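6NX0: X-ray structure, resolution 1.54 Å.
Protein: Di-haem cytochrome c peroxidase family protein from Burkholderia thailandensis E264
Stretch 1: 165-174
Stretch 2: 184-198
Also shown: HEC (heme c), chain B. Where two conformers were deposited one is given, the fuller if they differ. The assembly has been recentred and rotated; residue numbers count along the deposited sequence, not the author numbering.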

# COMPACT_ATOMS: atom_id res chain seq x y z
N TYR A 165 -1.70 -8.73 4.51
CA TYR A 165 -1.84 -9.18 3.11
C TYR A 165 -0.66 -8.74 2.23
O TYR A 165 -0.69 -8.95 1.01
CB TYR A 165 -3.18 -8.74 2.51
CG TYR A 165 -4.31 -9.13 3.42
CD1 TYR A 165 -4.73 -10.45 3.52
CD2 TYR A 165 -4.89 -8.20 4.26
CE1 TYR A 165 -5.72 -10.82 4.41
CE2 TYR A 165 -5.90 -8.56 5.15
CZ TYR A 165 -6.29 -9.88 5.22
OH TYR A 165 -7.28 -10.30 6.11
N VAL A 166 0.37 -8.11 2.81
CA VAL A 166 1.48 -7.64 2.00
C VAL A 166 2.24 -8.80 1.37
O VAL A 166 2.93 -8.61 0.36
CB VAL A 166 2.42 -6.75 2.86
CG1 VAL A 166 3.28 -7.58 3.82
CG2 VAL A 166 3.32 -5.85 1.97
N ARG A 167 2.14 -10.01 1.92
CA ARG A 167 2.82 -11.17 1.34
C ARG A 167 2.34 -11.50 -0.06
O ARG A 167 3.03 -12.24 -0.78
CB ARG A 167 2.67 -12.38 2.27
CG ARG A 167 1.28 -13.00 2.31
CD ARG A 167 1.27 -14.19 3.28
NE ARG A 167 0.02 -14.93 3.22
CZ ARG A 167 -0.21 -16.04 3.92
NH1 ARG A 167 0.72 -16.52 4.72
NH2 ARG A 167 -1.38 -16.69 3.81
N TYR A 168 1.21 -10.96 -0.49
CA TYR A 168 0.69 -11.22 -1.82
C TYR A 168 1.15 -10.19 -2.85
O TYR A 168 0.80 -10.33 -4.02
CB TYR A 168 -0.84 -11.27 -1.80
CG TYR A 168 -1.37 -12.40 -0.97
CD1 TYR A 168 -1.40 -13.70 -1.46
CD2 TYR A 168 -1.82 -12.19 0.33
CE1 TYR A 168 -1.85 -14.74 -0.68
CE2 TYR A 168 -2.28 -13.24 1.11
CZ TYR A 168 -2.30 -14.50 0.59
OH TYR A 168 -2.73 -15.57 1.34
N VAL A 169 1.90 -9.16 -2.46
CA VAL A 169 2.45 -8.22 -3.44
C VAL A 169 3.55 -8.94 -4.22
O VAL A 169 4.58 -9.28 -3.64
CB VAL A 169 2.99 -6.95 -2.78
CG1 VAL A 169 3.54 -6.03 -3.88
CG2 VAL A 169 1.91 -6.24 -1.93
N PRO A 170 3.38 -9.17 -5.52
CA PRO A 170 4.39 -9.93 -6.26
C PRO A 170 5.61 -9.08 -6.59
O PRO A 170 5.63 -7.86 -6.44
CB PRO A 170 3.65 -10.35 -7.53
CG PRO A 170 2.60 -9.33 -7.72
CD PRO A 170 2.23 -8.81 -6.36
N ARG A 171 6.67 -9.77 -6.99
CA ARG A 171 7.81 -9.06 -7.55
C ARG A 171 7.36 -8.26 -8.77
O ARG A 171 6.35 -8.55 -9.41
CB ARG A 171 8.93 -10.05 -7.92
CG ARG A 171 9.70 -10.62 -6.71
CD ARG A 171 10.92 -11.53 -7.13
NE ARG A 171 11.61 -10.96 -8.29
CZ ARG A 171 11.85 -11.60 -9.44
NH1 ARG A 171 11.54 -12.89 -9.60
NH2 ARG A 171 12.43 -10.94 -10.44
N ARG A 172 8.16 -7.25 -9.13
CA ARG A 172 7.86 -6.43 -10.29
C ARG A 172 7.87 -7.27 -11.56
O ARG A 172 8.76 -8.10 -11.75
CB ARG A 172 8.88 -5.29 -10.45
CG ARG A 172 8.88 -4.22 -9.37
CD ARG A 172 9.91 -3.15 -9.73
NE ARG A 172 11.27 -3.67 -9.62
CZ ARG A 172 12.16 -3.34 -8.68
NH1 ARG A 172 11.87 -2.46 -7.74
NH2 ARG A 172 13.36 -3.89 -8.71
N HIS A 173 6.88 -7.04 -12.41
CA HIS A 173 6.81 -7.72 -13.70
C HIS A 173 5.89 -6.96 -14.64
O HIS A 173 5.10 -6.12 -14.23
CB HIS A 173 6.35 -9.18 -13.54
CG HIS A 173 4.95 -9.33 -13.01
ND1 HIS A 173 4.64 -9.20 -11.67
CD2 HIS A 173 3.78 -9.63 -13.63
CE1 HIS A 173 3.35 -9.43 -11.49
NE2 HIS A 173 2.81 -9.69 -12.66
N PHE A 174 6.01 -7.28 -15.93
CA PHE A 174 5.08 -6.80 -16.93
C PHE A 174 4.24 -7.96 -17.45
O PHE A 174 4.69 -9.11 -17.47
CB PHE A 174 5.81 -6.16 -18.12
CG PHE A 174 6.35 -4.79 -17.84
CD1 PHE A 174 7.59 -4.64 -17.24
CD2 PHE A 174 5.65 -3.67 -18.20
CE1 PHE A 174 8.11 -3.37 -16.99
CE2 PHE A 174 6.17 -2.38 -17.95
CZ PHE A 174 7.39 -2.26 -17.35
N ALA A 184 1.61 -4.09 -19.28
CA ALA A 184 1.48 -3.18 -18.16
C ALA A 184 2.31 -3.67 -16.97
O ALA A 184 2.55 -4.87 -16.81
CB ALA A 184 0.02 -3.04 -17.73
N PRO A 185 2.73 -2.74 -16.11
CA PRO A 185 3.54 -3.10 -14.94
C PRO A 185 2.67 -3.55 -13.77
O PRO A 185 1.56 -3.05 -13.56
CB PRO A 185 4.26 -1.78 -14.61
CG PRO A 185 3.23 -0.73 -15.02
CD PRO A 185 2.57 -1.28 -16.24
N PHE A 186 3.20 -4.52 -13.03
CA PHE A 186 2.58 -5.03 -11.82
C PHE A 186 3.63 -5.30 -10.76
O PHE A 186 4.78 -5.63 -11.07
CB PHE A 186 1.82 -6.34 -12.09
CG PHE A 186 0.70 -6.19 -13.05
CD1 PHE A 186 0.93 -6.30 -14.42
CD2 PHE A 186 -0.58 -5.90 -12.61
CE1 PHE A 186 -0.10 -6.14 -15.32
CE2 PHE A 186 -1.62 -5.75 -13.50
CZ PHE A 186 -1.38 -5.86 -14.88
N GLY A 187 3.23 -5.22 -9.49
CA GLY A 187 4.10 -5.66 -8.42
C GLY A 187 5.11 -4.60 -8.01
O GLY A 187 5.11 -3.47 -8.48
N GLY A 188 5.99 -5.02 -7.12
CA GLY A 188 6.90 -4.14 -6.41
C GLY A 188 6.28 -3.55 -5.18
O GLY A 188 5.08 -3.23 -5.14
N LEU A 189 7.11 -3.37 -4.15
CA LEU A 189 6.68 -2.79 -2.90
C LEU A 189 6.96 -1.29 -2.89
O LEU A 189 7.77 -0.77 -3.66
CB LEU A 189 7.35 -3.49 -1.72
CG LEU A 189 6.87 -4.94 -1.57
CD1 LEU A 189 7.91 -5.76 -0.85
CD2 LEU A 189 5.55 -4.99 -0.82
N PHE A 190 6.25 -0.61 -1.99
CA PHE A 190 6.02 0.83 -2.00
C PHE A 190 5.06 1.21 -3.14
O PHE A 190 4.86 0.45 -4.10
CB PHE A 190 7.31 1.65 -2.13
CG PHE A 190 8.29 1.47 -1.00
CD1 PHE A 190 7.96 1.87 0.29
CD2 PHE A 190 9.54 0.93 -1.23
CE1 PHE A 190 8.88 1.73 1.33
CE2 PHE A 190 10.47 0.79 -0.20
CZ PHE A 190 10.15 1.21 1.07
N SER A 191 4.47 2.40 -3.05
CA SER A 191 3.46 2.81 -4.01
C SER A 191 4.04 3.11 -5.38
O SER A 191 3.28 3.17 -6.35
CB SER A 191 2.71 4.04 -3.51
OG SER A 191 1.89 3.71 -2.41
N ASP A 192 5.36 3.29 -5.47
CA ASP A 192 6.06 3.43 -6.75
C ASP A 192 6.85 2.18 -7.12
O ASP A 192 7.65 2.21 -8.07
CB ASP A 192 6.96 4.66 -6.70
CG ASP A 192 8.00 4.60 -5.59
OD1 ASP A 192 8.24 3.50 -5.05
OD2 ASP A 192 8.60 5.65 -5.26
N GLY A 193 6.63 1.08 -6.41
CA GLY A 193 7.22 -0.20 -6.75
C GLY A 193 8.74 -0.26 -6.69
O GLY A 193 9.33 -1.19 -7.26
N ARG A 194 9.38 0.64 -5.96
CA ARG A 194 10.84 0.74 -6.02
C ARG A 194 11.60 -0.36 -5.28
O ARG A 194 12.82 -0.45 -5.47
CB ARG A 194 11.29 2.11 -5.51
CG ARG A 194 11.13 2.34 -4.04
CD ARG A 194 11.55 3.78 -3.69
NE ARG A 194 11.44 4.07 -2.27
CZ ARG A 194 10.32 4.39 -1.64
NH1 ARG A 194 10.34 4.64 -0.34
NH2 ARG A 194 9.16 4.47 -2.31
N ALA A 195 10.94 -1.21 -4.47
CA ALA A 195 11.58 -2.37 -3.86
C ALA A 195 10.98 -3.64 -4.45
O ALA A 195 9.76 -3.75 -4.58
CB ALA A 195 11.42 -2.38 -2.33
N ASP A 196 11.81 -4.60 -4.82
CA ASP A 196 11.31 -5.79 -5.48
C ASP A 196 10.79 -6.81 -4.49
O ASP A 196 9.88 -7.58 -4.82
CB ASP A 196 12.43 -6.40 -6.33
CG ASP A 196 11.92 -7.37 -7.37
OD1 ASP A 196 10.93 -7.04 -8.06
OD2 ASP A 196 12.54 -8.46 -7.51
N THR A 197 11.30 -6.78 -3.25
CA THR A 197 10.99 -7.78 -2.23
C THR A 197 10.89 -7.10 -0.87
O THR A 197 11.34 -5.98 -0.68
CB THR A 197 12.08 -8.85 -2.13
OG1 THR A 197 13.28 -8.24 -1.66
CG2 THR A 197 12.33 -9.53 -3.48
N LEU A 198 10.24 -7.81 0.06
CA LEU A 198 10.17 -7.35 1.45
C LEU A 198 11.55 -7.18 2.07
O LEU A 198 11.78 -6.27 2.86
CB LEU A 198 9.32 -8.33 2.26
CG LEU A 198 7.84 -8.32 1.89
CD1 LEU A 198 7.11 -9.54 2.46
CD2 LEU A 198 7.19 -7.03 2.41
FE HEC B . 6.85 1.00 6.65
CHA HEC B . 5.58 1.04 3.42
CHB HEC B . 7.55 -2.30 6.32
CHC HEC B . 8.95 1.16 9.37
CHD HEC B . 6.30 4.39 6.94
NA HEC B . 6.53 -0.38 5.19
C1A HEC B . 6.02 -0.16 3.93
C2A HEC B . 5.97 -1.41 3.23
C3A HEC B . 6.42 -2.35 4.08
C4A HEC B . 6.87 -1.71 5.29
CMA HEC B . 6.65 -3.83 3.77
CAA HEC B . 5.50 -1.60 1.78
CBA HEC B . 4.03 -2.02 1.76
CGA HEC B . 3.45 -2.07 0.37
O1A HEC B . 2.29 -2.57 0.28
O2A HEC B . 4.06 -1.50 -0.58
NB HEC B . 8.05 -0.29 7.65
C1B HEC B . 8.21 -1.63 7.32
C2B HEC B . 9.14 -2.21 8.26
C3B HEC B . 9.61 -1.24 9.05
C4B HEC B . 8.90 -0.03 8.70
CMB HEC B . 9.54 -3.68 8.26
CAB HEC B . 10.60 -1.34 10.22
CBB HEC B . 12.01 -1.70 9.68
NC HEC B . 7.48 2.48 7.91
C1C HEC B . 8.31 2.30 9.01
C2C HEC B . 8.23 3.51 9.79
C3C HEC B . 7.47 4.42 9.16
C4C HEC B . 7.01 3.78 7.94
CMC HEC B . 8.82 3.66 11.20
CAC HEC B . 6.84 5.68 9.76
CBC HEC B . 7.89 6.76 10.05
ND HEC B . 6.04 2.42 5.44
C1D HEC B . 5.89 3.78 5.78
C2D HEC B . 5.37 4.47 4.63
C3D HEC B . 5.22 3.47 3.55
C4D HEC B . 5.64 2.21 4.11
CMD HEC B . 5.15 5.97 4.53
CAD HEC B . 4.73 3.73 2.11
CBD HEC B . 5.86 4.44 1.40
CGD HEC B . 5.72 4.43 -0.11
O1D HEC B . 4.72 3.87 -0.62
O2D HEC B . 6.60 5.06 -0.76
O HOH W 1 7.66 -9.18 -3.60
O HOH W 2 11.30 -8.05 -10.67
O HOH W 3 14.84 -2.54 -6.81
O HOH W 4 8.59 1.59 5.46

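Stretch 2 begins as a short strand, 184-186, that runs antiparallel to H173 and F174. A184 points its CB away from stretch 1, so its backbone makes the contact: A184 O receives a CA-H...O contact from F174 CA at 3.2 Å. P185 and F174 form a non-hydrogen-bonded pair with side chains on the same face of the sheet. P185 has no N-H to give, and this position asks for none. Its CA lies over one face of the F174 ring, and P185 CB is 3.9 Å from F174 CE2.

F186 pairs with H173 through two backbone hydrogen bonds. F186 N donates to H173 O at 2.8 Å, and H173 N donates to F186 O at 2.9 Å. Both side chains lie on the other face from P185 and F174. F186 CB sits over the H173 ring, 3.8 Å from its centroid. The two rings are near parallel but slid apart, so they barely overlap. H173 ND1 donates to R171 O at 2.9 Å, which ties the imidazole back to its own stretch.

Past the strand come two glycines. At G187 a CB would point at stretch 1 and clash with R171 O and P170 O. At G188 it would clash with R172 CG and G193 O. The backbone angles of both residues also call for glycine. G188 N donates to P170 O at 2.9 Å, a nearly straight bond.

L189 turns the end of its side chain to stretch 1. L189 CD2 packs against V166 CG2 at 3.7 Å and V169 CB at 3.8 Å. F190 to G193 form a type I turn that does not reach stretch 1 until its last residue. Here the backbone serves the heme: F190 N donates to HEC O2A at 2.8 Å and S191 N to HEC O1D at 2.9 Å. G193 O accepts from R172 NH1 at 2.9 Å, near the guanidinium plane. R194 points its CB away from stretch 1; its NH2 bonds D192 OD1 at 3.0 Å and HEC O2D at 3.1 Å.

D196 is the polar centre of the contact. Its OD2 takes a hydrogen bond from R171 NE at 2.8 Å, part of a salt bridge. Its OD1 accepts from R172 N at 3.0 Å. D196 OD1 is also 3.7 Å from R172 NE, but well out of the guanidinium plane, so only charge acts there. Water 2 joins D196 OD1 to R172 O.

L198 closes the stretch, with CD2 4.1 Å from V166 CG2.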